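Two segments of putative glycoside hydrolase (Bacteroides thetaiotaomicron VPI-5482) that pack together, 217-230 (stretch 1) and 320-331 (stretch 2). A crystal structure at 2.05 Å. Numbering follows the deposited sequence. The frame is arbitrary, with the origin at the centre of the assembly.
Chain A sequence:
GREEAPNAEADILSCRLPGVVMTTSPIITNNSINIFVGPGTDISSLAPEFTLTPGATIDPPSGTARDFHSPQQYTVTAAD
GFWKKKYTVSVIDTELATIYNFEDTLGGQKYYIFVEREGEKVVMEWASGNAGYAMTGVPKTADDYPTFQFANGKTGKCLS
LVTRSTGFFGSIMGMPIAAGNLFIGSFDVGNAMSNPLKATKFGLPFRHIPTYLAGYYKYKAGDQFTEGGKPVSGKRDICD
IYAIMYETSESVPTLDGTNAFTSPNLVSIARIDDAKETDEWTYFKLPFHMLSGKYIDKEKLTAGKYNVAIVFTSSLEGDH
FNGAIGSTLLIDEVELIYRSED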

ATOM      1  N   TYR A 217      18.951   5.961  -0.138  1.00 23.74           N
ATOM      2  CA  TYR A 217      18.775   4.912  -1.128  1.00 22.72           C
ATOM      3  C   TYR A 217      20.069   4.449  -1.740  1.00 25.63           C
ATOM      4  O   TYR A 217      21.086   5.130  -1.683  1.00 27.14           O
ATOM      5  CB  TYR A 217      17.796   5.319  -2.233  1.00 21.69           C
ATOM      6  CG  TYR A 217      18.405   6.173  -3.301  1.00 23.39           C
ATOM      7  CD1 TYR A 217      18.644   7.536  -3.071  1.00 29.47           C
ATOM      8  CD2 TYR A 217      18.740   5.647  -4.543  1.00 26.38           C
ATOM      9  CE1 TYR A 217      19.193   8.346  -4.060  1.00 26.58           C
ATOM     10  CE2 TYR A 217      19.327   6.440  -5.526  1.00 20.81           C
ATOM     11  CZ  TYR A 217      19.535   7.799  -5.279  1.00 23.19           C
ATOM     12  OH  TYR A 217      20.106   8.597  -6.239  1.00 23.71           O
ATOM     13  N   LYS A 218      19.984   3.260  -2.318  1.00 24.39           N
ATOM     14  CA  LYS A 218      20.938   2.728  -3.257  1.00 25.18           C
ATOM     15  C   LYS A 218      20.128   2.301  -4.487  1.00 24.90           C
ATOM     16  O   LYS A 218      18.947   1.884  -4.368  1.00 26.06           O
ATOM     17  CB  LYS A 218      21.668   1.497  -2.690  1.00 24.23           C
ATOM     18  CG  LYS A 218      22.656   1.754  -1.571  1.00 24.99           C
ATOM     19  CD  LYS A 218      23.311   0.458  -1.107  1.00 20.48           C
ATOM     20  CE  LYS A 218      24.416   0.709  -0.091  1.00 22.02           C
ATOM     21  NZ  LYS A 218      24.999  -0.512   0.524  1.00 30.79           N
ATOM     22  N   TYR A 219      20.761   2.336  -5.656  1.00 24.04           N
ATOM     23  CA  TYR A 219      20.071   1.938  -6.880  1.00 22.39           C
ATOM     24  C   TYR A 219      21.014   1.367  -7.927  1.00 24.76           C
ATOM     25  O   TYR A 219      22.084   1.926  -8.189  1.00 25.61           O
ATOM     26  CB  TYR A 219      19.289   3.104  -7.479  1.00 22.49           C
ATOM     27  CG  TYR A 219      18.458   2.717  -8.702  1.00 26.02           C
ATOM     28  CD1 TYR A 219      17.319   1.953  -8.551  1.00 25.81           C
ATOM     29  CD2 TYR A 219      18.830   3.090 -10.000  1.00 26.49           C
ATOM     30  CE1 TYR A 219      16.541   1.561  -9.627  1.00 24.85           C
ATOM     31  CE2 TYR A 219      18.044   2.684 -11.138  1.00 21.85           C
ATOM     32  CZ  TYR A 219      16.923   1.903 -10.931  1.00 21.58           C
ATOM     33  OH  TYR A 219      16.078   1.525 -11.936  1.00 26.87           O
ATOM     34  N   LYS A 220      20.570   0.273  -8.541  1.00 25.58           N
ATOM     35  CA  LYS A 220      21.239  -0.331  -9.698  1.00 27.08           C
ATOM     36  C   LYS A 220      20.161  -0.645 -10.767  1.00 26.55           C
ATOM     37  O   LYS A 220      19.172  -1.272 -10.472  1.00 31.13           O
ATOM     38  CB  LYS A 220      21.968  -1.587  -9.267  1.00 28.18           C
ATOM     39  CG  LYS A 220      22.802  -2.278 -10.381  1.00 31.42           C
ATOM     40  CD  LYS A 220      23.714  -3.352  -9.802  1.00 40.41           C
ATOM     41  N   ALA A 221      20.330  -0.130 -11.977  1.00 26.26           N
ATOM     42  CA  ALA A 221      19.430  -0.432 -13.085  1.00 25.26           C
ATOM     43  C   ALA A 221      19.706  -1.835 -13.551  1.00 27.92           C
ATOM     44  O   ALA A 221      20.844  -2.272 -13.512  1.00 25.46           O
ATOM     45  CB  ALA A 221      19.671   0.537 -14.237  1.00 25.46           C
ATOM     46  N   GLY A 222      18.687  -2.527 -14.032  1.00 26.68           N
ATOM     47  CA  GLY A 222      18.887  -3.791 -14.715  1.00 27.14           C
ATOM     48  C   GLY A 222      19.570  -3.580 -16.047  1.00 28.47           C
ATOM     49  O   GLY A 222      19.525  -2.486 -16.606  1.00 29.01           O
ATOM     50  N   ASP A 223      20.144  -4.661 -16.551  1.00 32.45           N
ATOM     51  CA  ASP A 223      20.983  -4.707 -17.774  1.00 37.05           C
ATOM     52  C   ASP A 223      20.262  -4.322 -19.058  1.00 34.48           C
ATOM     53  O   ASP A 223      20.819  -3.650 -19.892  1.00 34.82           O
ATOM     54  CB  ASP A 223      21.522  -6.134 -17.975  1.00 40.93           C
ATOM     55  CG  ASP A 223      22.503  -6.574 -16.874  1.00 53.83           C
ATOM     56  OD1 ASP A 223      23.091  -5.707 -16.181  1.00 63.29           O
ATOM     57  OD2 ASP A 223      22.700  -7.804 -16.723  1.00 54.76           O
ATOM     58  N   GLN A 224      19.017  -4.744 -19.204  1.00 30.81           N
ATOM     59  CA  GLN A 224      18.309  -4.611 -20.461  1.00 29.09           C
ATOM     60  C   GLN A 224      16.954  -3.980 -20.240  1.00 26.29           C
ATOM     61  O   GLN A 224      16.053  -4.570 -19.645  1.00 29.09           O
ATOM     62  CB  GLN A 224      18.160  -6.004 -21.103  1.00 28.92           C
ATOM     63  CG  GLN A 224      17.433  -6.025 -22.450  1.00 41.71           C
ATOM     64  CD  GLN A 224      18.081  -5.115 -23.493  1.00 52.91           C
ATOM     65  OE1 GLN A 224      19.196  -5.377 -23.968  1.00 56.78           O
ATOM     66  NE2 GLN A 224      17.376  -4.036 -23.855  1.00 58.06           N
ATOM     67  N   PHE A 225      16.827  -2.741 -20.659  1.00 25.38           N
ATOM     68  CA  PHE A 225      15.582  -2.048 -20.601  1.00 27.07           C
ATOM     69  C   PHE A 225      14.629  -2.620 -21.644  1.00 28.13           C
ATOM     70  O   PHE A 225      15.034  -2.843 -22.802  1.00 27.68           O
ATOM     71  CB  PHE A 225      15.809  -0.567 -20.888  1.00 26.26           C
ATOM     72  CG  PHE A 225      14.656   0.300 -20.486  1.00 28.65           C
ATOM     73  CD1 PHE A 225      13.595   0.534 -21.357  1.00 33.33           C
ATOM     74  CD2 PHE A 225      14.665   0.939 -19.257  1.00 28.47           C
ATOM     75  CE1 PHE A 225      12.521   1.355 -20.971  1.00 29.05           C
ATOM     76  CE2 PHE A 225      13.615   1.757 -18.864  1.00 29.08           C
ATOM     77  CZ  PHE A 225      12.537   1.976 -19.733  1.00 30.61           C
ATOM     78  N   THR A 226      13.381  -2.861 -21.234  1.00 24.36           N
ATOM     79  CA  THR A 226      12.344  -3.306 -22.151  1.00 26.40           C
ATOM     80  C   THR A 226      11.110  -2.381 -22.093  1.00 27.38           C
ATOM     81  O   THR A 226      10.803  -1.783 -21.070  1.00 27.64           O
ATOM     82  CB  THR A 226      11.925  -4.798 -21.936  1.00 25.42           C
ATOM     83  OG1 THR A 226      11.494  -5.023 -20.589  1.00 27.97           O
ATOM     84  CG2 THR A 226      13.090  -5.790 -22.249  1.00 23.50           C
ATOM     85  N   GLU A 227      10.410  -2.297 -23.210  1.00 28.96           N
ATOM     86  CA  GLU A 227       9.177  -1.549 -23.337  1.00 28.34           C
ATOM     87  C   GLU A 227       8.109  -2.521 -23.790  1.00 31.00           C
ATOM     88  O   GLU A 227       8.166  -3.057 -24.910  1.00 30.58           O
ATOM     89  CB  GLU A 227       9.377  -0.404 -24.350  1.00 24.44           C
ATOM     90  CG  GLU A 227       9.927   0.809 -23.689  1.00 32.41           C
ATOM     91  CD  GLU A 227      10.198   1.980 -24.618  1.00 45.06           C
ATOM     92  OE1 GLU A 227      10.061   1.834 -25.862  1.00 49.25           O
ATOM     93  OE2 GLU A 227      10.581   3.041 -24.082  1.00 52.71           O
ATOM     94  N   GLY A 228       7.177  -2.827 -22.891  1.00 32.78           N
ATOM     95  CA  GLY A 228       6.141  -3.816 -23.185  1.00 32.40           C
ATOM     96  C   GLY A 228       6.724  -5.141 -23.606  1.00 32.39           C
ATOM     97  O   GLY A 228       6.208  -5.798 -24.514  1.00 32.81           O
ATOM     98  N   GLY A 229       7.824  -5.536 -22.984  1.00 31.67           N
ATOM     99  CA  GLY A 229       8.473  -6.793 -23.365  1.00 34.47           C
ATOM    100  C   GLY A 229       9.488  -6.733 -24.498  1.00 35.10           C
ATOM    101  O   GLY A 229      10.241  -7.681 -24.686  1.00 35.99           O
ATOM    102  N   LYS A 230       9.558  -5.613 -25.218  1.00 36.58           N
ATOM    103  CA  LYS A 230      10.501  -5.469 -26.363  1.00 36.90           C
ATOM    104  C   LYS A 230      11.793  -4.725 -25.951  1.00 36.80           C
ATOM    105  O   LYS A 230      11.731  -3.631 -25.375  1.00 31.07           O
ATOM    106  CB  LYS A 230       9.823  -4.720 -27.515  1.00 36.23           C
ATOM    107  CG  LYS A 230       8.905  -5.598 -28.380  1.00 43.32           C
TER
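Stretch 2 (320-331) HFNGAIGSTLLI

Stretch 2 runs antiparallel to stretch 1: strand 328-331 lies beside strand 217-220 at 174°, their axes 4.7 Å apart at closest approach. Lys218 and Leu330 form a hydrogen-bonded pair (Lys218 N to Leu330 O 3.1 Å, Leu330 N to Lys218 O 3.0 Å), as do Lys220 and Thr328 (Lys220 N to Thr328 O 3.0 Å, Thr328 N to Lys220 O 2.8 Å). Tyr217, Tyr219, Leu329 and Ile331 share one face. There Tyr217, chi1 p, leads its ring end away from stretch 2, while Leu329 (t, p) and Ile331 (m, m) bring their ends nearer: Leu329 CD1 meets Tyr217 CD2 at 3.8 Å, Ile331 CD1 meets Tyr217 CB at 3.7 Å. Tyr219, chi1 t, turns its ring edge to Leu329 CA. On the other face Lys218 (m, t, t, t) extends its end away, leaving aliphatic CD 4.1 Å from CD1 of Leu330 (m, t). Ser327, chi1 m, places OG to accept from Gly222 N at 2.8 Å, and Thr328, also m, turns OG1 back to Gly326 O (2.9 Å), within its own stretch. Before the type II turn from Ala324 to Ser327, Gly323 pairs with Thr226: Thr226 N to Gly323 O 2.8 Å and Gly323 N to Thr226 O 2.9 Å. Phe225, chi1 t, lays its ring face over Gly323, whose CA is 4.0 Å from the ring centroid.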

ATOM      1  N   HIS A 320       3.640   1.123 -16.417  1.00 26.32           N
ATOM      2  CA  HIS A 320       3.285   0.932 -17.816  1.00 25.06           C
ATOM      3  C   HIS A 320       4.186  -0.129 -18.507  1.00 28.59           C
ATOM      4  O   HIS A 320       4.325  -0.107 -19.712  1.00 26.68           O
ATOM      5  CB  HIS A 320       3.401   2.274 -18.567  1.00 24.90           C
ATOM      6  CG  HIS A 320       2.350   3.263 -18.182  1.00 28.11           C
ATOM      7  ND1 HIS A 320       2.372   3.949 -16.977  1.00 37.94           N
ATOM      8  CD2 HIS A 320       1.191   3.616 -18.793  1.00 34.02           C
ATOM      9  CE1 HIS A 320       1.305   4.736 -16.900  1.00 32.69           C
ATOM     10  NE2 HIS A 320       0.566   4.538 -17.977  1.00 41.05           N
ATOM     11  N   PHE A 321       4.832  -0.999 -17.732  1.00 25.62           N
ATOM     12  CA  PHE A 321       5.673  -2.087 -18.268  1.00 25.51           C
ATOM     13  C   PHE A 321       6.890  -1.643 -19.072  1.00 25.84           C
ATOM     14  O   PHE A 321       7.348  -2.325 -19.968  1.00 26.29           O
ATOM     15  CB  PHE A 321       4.766  -3.140 -18.965  1.00 25.64           C
ATOM     16  CG  PHE A 321       3.508  -3.369 -18.171  1.00 21.54           C
ATOM     17  CD1 PHE A 321       3.579  -3.999 -16.945  1.00 23.58           C
ATOM     18  CD2 PHE A 321       2.312  -2.758 -18.535  1.00 28.43           C
ATOM     19  CE1 PHE A 321       2.446  -4.089 -16.130  1.00 25.10           C
ATOM     20  CE2 PHE A 321       1.210  -2.807 -17.705  1.00 22.43           C
ATOM     21  CZ  PHE A 321       1.257  -3.499 -16.534  1.00 22.47           C
ATOM     22  N   ASN A 322       7.431  -0.498 -18.703  1.00 26.12           N
ATOM     23  CA  ASN A 322       8.678  -0.031 -19.247  1.00 27.86           C
ATOM     24  C   ASN A 322       9.719  -0.004 -18.164  1.00 25.95           C
ATOM     25  O   ASN A 322       9.588   0.740 -17.178  1.00 27.83           O
ATOM     26  CB  ASN A 322       8.476   1.351 -19.845  1.00 27.94           C
ATOM     27  CG  ASN A 322       7.427   1.341 -20.912  1.00 32.50           C
ATOM     28  OD1 ASN A 322       7.172   0.316 -21.530  1.00 34.17           O
ATOM     29  ND2 ASN A 322       6.801   2.475 -21.130  1.00 31.60           N
ATOM     30  N   GLY A 323      10.781  -0.772 -18.346  1.00 24.67           N
ATOM     31  CA  GLY A 323      11.741  -0.960 -17.240  1.00 27.23           C
ATOM     32  C   GLY A 323      12.710  -2.071 -17.518  1.00 26.74           C
ATOM     33  O   GLY A 323      12.610  -2.723 -18.536  1.00 24.18           O
ATOM     34  N   ALA A 324      13.642  -2.297 -16.606  1.00 26.81           N
ATOM     35  CA  ALA A 324      14.594  -3.399 -16.779  1.00 27.39           C
ATOM     36  C   ALA A 324      14.442  -4.424 -15.667  1.00 26.52           C
ATOM     37  O   ALA A 324      14.499  -4.091 -14.471  1.00 24.92           O
ATOM     38  CB  ALA A 324      16.021  -2.860 -16.828  1.00 27.64           C
ATOM     39  N   ILE A 325      14.315  -5.684 -16.041  1.00 25.63           N
ATOM     40  CA  ILE A 325      14.277  -6.721 -15.055  1.00 25.61           C
ATOM     41  C   ILE A 325      15.586  -6.657 -14.296  1.00 25.68           C
ATOM     42  O   ILE A 325      16.636  -6.497 -14.887  1.00 23.86           O
ATOM     43  CB  ILE A 325      14.097  -8.070 -15.700  1.00 27.84           C
ATOM     44  CG1 ILE A 325      12.682  -8.142 -16.301  1.00 27.46           C
ATOM     45  CG2 ILE A 325      14.333  -9.225 -14.669  1.00 20.27           C
ATOM     46  CD1 ILE A 325      12.546  -9.322 -17.364  1.00 28.49           C
ATOM     47  N   GLY A 326      15.517  -6.766 -12.979  1.00 24.65           N
ATOM     48  CA  GLY A 326      16.732  -6.696 -12.143  1.00 25.01           C
ATOM     49  C   GLY A 326      17.001  -5.305 -11.567  1.00 25.28           C
ATOM     50  O   GLY A 326      17.842  -5.163 -10.715  1.00 23.61           O
ATOM     51  N   SER A 327      16.302  -4.267 -12.030  1.00 25.37           N
ATOM     52  CA  SER A 327      16.469  -2.939 -11.418  1.00 24.81           C
ATOM     53  C   SER A 327      16.193  -3.058  -9.943  1.00 24.13           C
ATOM     54  O   SER A 327      15.180  -3.634  -9.583  1.00 26.33           O
ATOM     55  CB  SER A 327      15.569  -1.887 -12.084  1.00 25.63           C
ATOM     56  OG  SER A 327      16.124  -1.551 -13.358  1.00 23.49           O
ATOM     57  N   THR A 328      17.105  -2.550  -9.087  1.00 26.04           N
ATOM     58  CA  THR A 328      17.057  -2.768  -7.626  1.00 24.29           C
ATOM     59  C   THR A 328      17.198  -1.447  -6.874  1.00 26.36           C
ATOM     60  O   THR A 328      18.207  -0.749  -7.018  1.00 24.70           O
ATOM     61  CB  THR A 328      18.170  -3.698  -7.169  1.00 28.91           C
ATOM     62  OG1 THR A 328      18.053  -4.929  -7.881  1.00 26.82           O
ATOM     63  CG2 THR A 328      18.130  -3.973  -5.626  1.00 23.67           C
ATOM     64  N   LEU A 329      16.152  -1.096  -6.120  1.00 24.04           N
ATOM     65  CA  LEU A 329      16.117   0.071  -5.283  1.00 26.06           C
ATOM     66  C   LEU A 329      16.074  -0.420  -3.840  1.00 25.03           C
ATOM     67  O   LEU A 329      15.162  -1.166  -3.474  1.00 24.36           O
ATOM     68  CB  LEU A 329      14.879   0.939  -5.602  1.00 26.66           C
ATOM     69  CG  LEU A 329      14.678   2.186  -4.722  1.00 25.98           C
ATOM     70  CD1 LEU A 329      15.826   3.262  -4.891  1.00 22.13           C
ATOM     71  CD2 LEU A 329      13.351   2.826  -4.986  1.00 23.33           C
ATOM     72  N   LEU A 330      17.080  -0.036  -3.063  1.00 22.74           N
ATOM     73  CA  LEU A 330      17.102  -0.207  -1.603  1.00 23.91           C
ATOM     74  C   LEU A 330      16.781   1.099  -0.901  1.00 22.49           C
ATOM     75  O   LEU A 330      17.279   2.157  -1.287  1.00 27.62           O
ATOM     76  CB  LEU A 330      18.476  -0.755  -1.117  1.00 21.62           C
ATOM     77  CG  LEU A 330      19.022  -2.008  -1.751  1.00 25.18           C
ATOM     78  CD1 LEU A 330      20.406  -2.384  -1.079  1.00 24.55           C
ATOM     79  CD2 LEU A 330      17.963  -3.216  -1.743  1.00 21.12           C
ATOM     80  N   ILE A 331      15.921   1.039   0.121  1.00 22.93           N
ATOM     81  CA  ILE A 331      15.473   2.234   0.817  1.00 19.79           C
ATOM     82  C   ILE A 331      15.610   2.019   2.297  1.00 22.24           C
ATOM     83  O   ILE A 331      15.287   0.931   2.791  1.00 24.99           O
ATOM     84  CB  ILE A 331      13.990   2.552   0.487  1.00 18.31           C
ATOM     85  CG1 ILE A 331      13.800   2.988  -0.988  1.00 22.00           C
ATOM     86  CG2 ILE A 331      13.415   3.564   1.456  1.00 21.04           C
ATOM     87  CD1 ILE A 331      14.333   4.411  -1.316  1.00 22.53           C
TER
HETATM   88  O   HOH W   1      14.066  -6.082 -18.914  1.00 29.76           O
HETATM   89  O   HOH W   2      17.433  -6.474 -17.503  1.00 32.89           O
HETATM   90  O   HOH W   3       8.794  -4.589 -20.481  1.00 24.48           O